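PDB 2JC5: exodeoxyribonuclease from Neisseria meningitidis, which probably cleaves the DNA backbone at abasic sites during repair, as a magnesium- or manganese-dependent AP endonuclease of the ExoA family. Local coordinates for residues M1-A7 and P249-D255. Numbering follows the deposited sequence.
Sequences MLKIISA and PLVVEYD
Pro249 lays its ring alongside Ile5, its CB 3.8 Å from Ile5 CG2, and also brushes the methyl of Ala7; this is where the strand carrying 250-254 starts to run antiparallel to strand 2-7. Leu250 forms the first hydrogen-bonded pair, exchanging two backbone bonds with Ser6. At Val251, a non-hydrogen-bonded position, the two methyls divide the work. CG2, set beside its own backbone N, lies against Ile5 CG1 at 3.8 Å, while CG1, anti to that N (chi1 -178°), meets Lys3 CG at 3.7 Å. Val252 then pairs with Ile4 through two nearly straight bonds of 3.0 Å, Ile4 N to Val252 O and Val252 N to Ile4 O. Glu253 runs alongside Lys3 on the same face of the sheet, but a long salt bridge from Lys3 NZ to Glu253 OE2 (3.9 Å) is doubtful, since it rests on one of two Glu253 conformers; Lys3 NZ also makes a weak hydrogen bond to Ser27 O. Tyr254 closes the ladder with Leu2 through two more backbone bonds. Its CG stands anti to the carbonyl carbon (chi1 -59°), which carries the ring back along the strand, so that Val252 CG1 covers part of one face near the rim. Ile4 CD1 reaches CE1 of the Tyr254 ring at 3.9 Å, and the Tyr254 hydroxyl is hydrogen-bonded to Gln223 OE1. The pair joins the two ends of the chain within one sheet of the DNase I-like sandwich: strand 31-35 flanks 2-8, the edge strand 233-238 flanks 250-254, helix 20-26 packs over Ile5, Pro249 and Val251, and strand 143-147 of the second sheet lies against Ile4, Ser6 and Tyr254.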
ATOM      1  N   MET A   1      -8.797 -13.845 -13.277  1.00 22.64           N
ATOM      2  CA  MET A   1      -9.150 -12.618 -12.496  0.50 20.97           C
ATOM      3  C   MET A   1      -7.985 -11.634 -12.562  1.00 20.17           C
ATOM      4  O   MET A   1      -6.845 -12.037 -12.795  1.00 22.85           O
ATOM      5  CB  MET A   1      -9.421 -12.956 -11.020  0.50 21.37           C
ATOM      6  CG  MET A   1     -10.483 -14.029 -10.743  0.50 21.66           C
ATOM      7  SD  MET A   1     -12.170 -13.407 -10.871  0.50 21.49           S
ATOM      8  CE  MET A   1     -12.392 -13.483 -12.648  0.50 22.90           C
ATOM      9  N   LEU A   2      -8.274 -10.352 -12.347  1.00 14.51           N
ATOM     10  CA  LEU A   2      -7.224  -9.341 -12.166  1.00 12.54           C
ATOM     11  C   LEU A   2      -6.693  -9.463 -10.744  1.00 10.64           C
ATOM     12  O   LEU A   2      -7.444  -9.266  -9.789  1.00 10.36           O
ATOM     13  CB  LEU A   2      -7.786  -7.939 -12.341  1.00 12.64           C
ATOM     14  CG  LEU A   2      -6.870  -6.746 -12.033  1.00 13.77           C
ATOM     15  CD1 LEU A   2      -5.844  -6.672 -13.125  1.00 16.92           C
ATOM     16  CD2 LEU A   2      -7.670  -5.445 -11.897  1.00 14.30           C
ATOM     17  N   LYS A   3      -5.409  -9.780 -10.605  1.00  7.93           N
ATOM     18  CA  LYS A   3      -4.802  -9.968  -9.298  1.00  8.09           C
ATOM     19  C   LYS A   3      -3.875  -8.791  -9.038  1.00  5.99           C
ATOM     20  O   LYS A   3      -2.945  -8.534  -9.806  1.00  7.48           O
ATOM     21  CB  LYS A   3      -4.045 -11.301  -9.276  1.00  9.88           C
ATOM     22  CG  LYS A   3      -3.385 -11.640  -7.972  1.00 12.75           C
ATOM     23  CD  LYS A   3      -2.617 -12.955  -8.014  1.00 14.33           C
ATOM     24  CE  LYS A   3      -3.543 -14.124  -8.162  1.00 18.81           C
ATOM     25  NZ  LYS A   3      -3.157 -15.204  -7.225  1.00 22.80           N
ATOM     26  N   ILE A   4      -4.169  -8.054  -7.966  1.00  6.94           N
ATOM     27  CA  ILE A   4      -3.382  -6.898  -7.568  1.00  5.88           C
ATOM     28  C   ILE A   4      -2.741  -7.182  -6.218  1.00  5.84           C
ATOM     29  O   ILE A   4      -3.430  -7.612  -5.304  1.00  6.57           O
ATOM     30  CB  ILE A   4      -4.214  -5.612  -7.460  1.00  6.54           C
ATOM     31  CG1 ILE A   4      -4.888  -5.282  -8.795  1.00  7.71           C
ATOM     32  CG2 ILE A   4      -3.309  -4.470  -7.031  1.00  6.38           C
ATOM     33  CD1 ILE A   4      -5.799  -4.068  -8.796  1.00  8.99           C
ATOM     34  N   ILE A   5      -1.423  -6.986  -6.119  1.00  5.52           N
ATOM     35  CA  ILE A   5      -0.675  -7.247  -4.893  1.00  5.63           C
ATOM     36  C   ILE A   5      -0.111  -5.945  -4.392  1.00  5.72           C
ATOM     37  O   ILE A   5       0.449  -5.188  -5.187  1.00  7.23           O
ATOM     38  CB  ILE A   5       0.456  -8.264  -5.116  1.00  6.73           C
ATOM     39  CG1 ILE A   5      -0.166  -9.588  -5.602  1.00  7.97           C
ATOM     40  CG2 ILE A   5       1.293  -8.440  -3.845  1.00  7.61           C
ATOM     41  CD1 ILE A   5       0.801 -10.766  -5.666  1.00  8.97           C
ATOM     42  N   SER A   6      -0.275  -5.685  -3.091  1.00  6.41           N
ATOM     43  CA  SER A   6       0.338  -4.533  -2.441  1.00  6.82           C
ATOM     44  C   SER A   6       1.373  -5.059  -1.456  1.00  6.26           C
ATOM     45  O   SER A   6       1.050  -5.887  -0.621  1.00  5.61           O
ATOM     46  CB  SER A   6      -0.709  -3.704  -1.713  1.00  7.62           C
ATOM     47  OG  SER A   6      -0.159  -2.490  -1.222  1.00  8.65           O
ATOM     48  N   ALA A   7       2.604  -4.573  -1.554  1.00  5.83           N
ATOM     49  CA  ALA A   7       3.661  -5.043  -0.670  1.00  5.50           C
ATOM     50  C   ALA A   7       4.608  -3.923  -0.300  1.00  6.12           C
ATOM     51  O   ALA A   7       5.261  -3.327  -1.163  1.00  5.80           O
ATOM     52  CB  ALA A   7       4.429  -6.204  -1.311  1.00  7.03           C
ATOM     53  N   PRO A 249       2.741  -9.434   1.793  1.00  4.83           N
ATOM     54  CA  PRO A 249       1.943  -8.970   0.653  1.00  5.82           C
ATOM     55  C   PRO A 249       0.457  -9.185   0.836  1.00  5.24           C
ATOM     56  O   PRO A 249       0.036 -10.232   1.324  1.00  7.44           O
ATOM     57  CB  PRO A 249       2.466  -9.817  -0.512  1.00  6.63           C
ATOM     58  CG  PRO A 249       3.828 -10.184  -0.100  1.00  6.32           C
ATOM     59  CD  PRO A 249       3.734 -10.430   1.382  1.00  6.16           C
ATOM     60  N   LEU A 250      -0.319  -8.181   0.442  1.00  5.48           N
ATOM     61  CA  LEU A 250      -1.770  -8.218   0.448  1.00  6.43           C
ATOM     62  C   LEU A 250      -2.256  -8.418  -0.975  1.00  5.58           C
ATOM     63  O   LEU A 250      -2.011  -7.589  -1.837  1.00  5.48           O
ATOM     64  CB  LEU A 250      -2.318  -6.914   1.033  1.00  7.40           C
ATOM     65  CG  LEU A 250      -3.824  -6.684   0.964  1.00  6.20           C
ATOM     66  CD1 LEU A 250      -4.599  -7.759   1.758  1.00  8.88           C
ATOM     67  CD2 LEU A 250      -4.142  -5.273   1.421  1.00  8.10           C
ATOM     68  N   VAL A 251      -2.904  -9.563  -1.218  1.00  5.38           N
ATOM     69  CA  VAL A 251      -3.300  -9.960  -2.556  1.00  6.58           C
ATOM     70  C   VAL A 251      -4.810  -9.934  -2.666  1.00  7.22           C
ATOM     71  O   VAL A 251      -5.496 -10.540  -1.847  1.00  7.86           O
ATOM     72  CB  VAL A 251      -2.815 -11.394  -2.838  1.00  6.15           C
ATOM     73  CG1 VAL A 251      -3.181 -11.821  -4.285  1.00  8.57           C
ATOM     74  CG2 VAL A 251      -1.313 -11.547  -2.542  1.00  8.49           C
ATOM     75  N   VAL A 252      -5.336  -9.271  -3.689  1.00  7.15           N
ATOM     76  CA  VAL A 252      -6.798  -9.251  -3.922  1.00  7.06           C
ATOM     77  C   VAL A 252      -7.052  -9.611  -5.372  1.00  6.39           C
ATOM     78  O   VAL A 252      -6.333  -9.143  -6.259  1.00  6.64           O
ATOM     79  CB  VAL A 252      -7.443  -7.896  -3.593  1.00  8.12           C
ATOM     80  CG1 VAL A 252      -8.974  -7.965  -3.741  1.00  8.39           C
ATOM     81  CG2 VAL A 252      -7.075  -7.459  -2.164  1.00  8.59           C
ATOM     82  N   GLU A 253      -8.071 -10.448  -5.595  1.00  7.30           N
ATOM     83  CA  GLU A 253      -8.484 -10.865  -6.929  1.00  8.57           C
ATOM     84  C   GLU A 253      -9.820 -10.230  -7.258  1.00  8.14           C
ATOM     85  O   GLU A 253     -10.765 -10.367  -6.485  1.00  7.76           O
ATOM     86  CB  GLU A 253      -8.585 -12.396  -6.980  1.00 10.33           C
ATOM     87  CG  GLU A 253      -7.230 -13.039  -6.842  1.00 14.21           C
ATOM     88  CD  GLU A 253      -7.268 -14.541  -6.819  0.50 14.54           C
ATOM     89  OE1 GLU A 253      -7.760 -15.135  -7.803  0.50 18.30           O
ATOM     90  OE2 GLU A 253      -6.775 -15.120  -5.823  0.50 18.67           O
ATOM     91  N   TYR A 254      -9.882  -9.549  -8.406  1.00  7.44           N
ATOM     92  CA  TYR A 254     -11.074  -8.854  -8.863  1.00  7.69           C
ATOM     93  C   TYR A 254     -11.568  -9.460 -10.172  1.00  8.12           C
ATOM     94  O   TYR A 254     -10.789  -9.740 -11.067  1.00  8.78           O
ATOM     95  CB  TYR A 254     -10.760  -7.375  -9.113  1.00  7.22           C
ATOM     96  CG  TYR A 254     -10.243  -6.635  -7.898  1.00  7.09           C
ATOM     97  CD1 TYR A 254      -8.879  -6.590  -7.621  1.00  7.52           C
ATOM     98  CD2 TYR A 254     -11.111  -5.947  -7.056  1.00  6.71           C
ATOM     99  CE1 TYR A 254      -8.401  -5.916  -6.509  1.00  7.15           C
ATOM    100  CE2 TYR A 254     -10.646  -5.269  -5.955  1.00  7.80           C
ATOM    101  CZ  TYR A 254      -9.295  -5.256  -5.676  1.00  6.98           C
ATOM    102  OH  TYR A 254      -8.818  -4.590  -4.573  1.00  7.06           O
ATOM    103  N   ASP A 255     -12.876  -9.662 -10.274  1.00  7.54           N
ATOM    104  CA  ASP A 255     -13.484 -10.110 -11.530  1.00  9.09           C
ATOM    105  C   ASP A 255     -13.661  -8.889 -12.416  1.00  9.67           C
ATOM    106  O   ASP A 255     -14.745  -8.318 -12.489  1.00  9.92           O
ATOM    107  CB  ASP A 255     -14.813 -10.785 -11.245  1.00  9.15           C
ATOM    108  CG  ASP A 255     -15.484 -11.290 -12.483  1.00 10.61           C
ATOM    109  OD1 ASP A 255     -14.803 -11.353 -13.519  1.00 12.74           O
ATOM    110  OD2 ASP A 255     -16.688 -11.631 -12.405  1.00 10.62           O
TER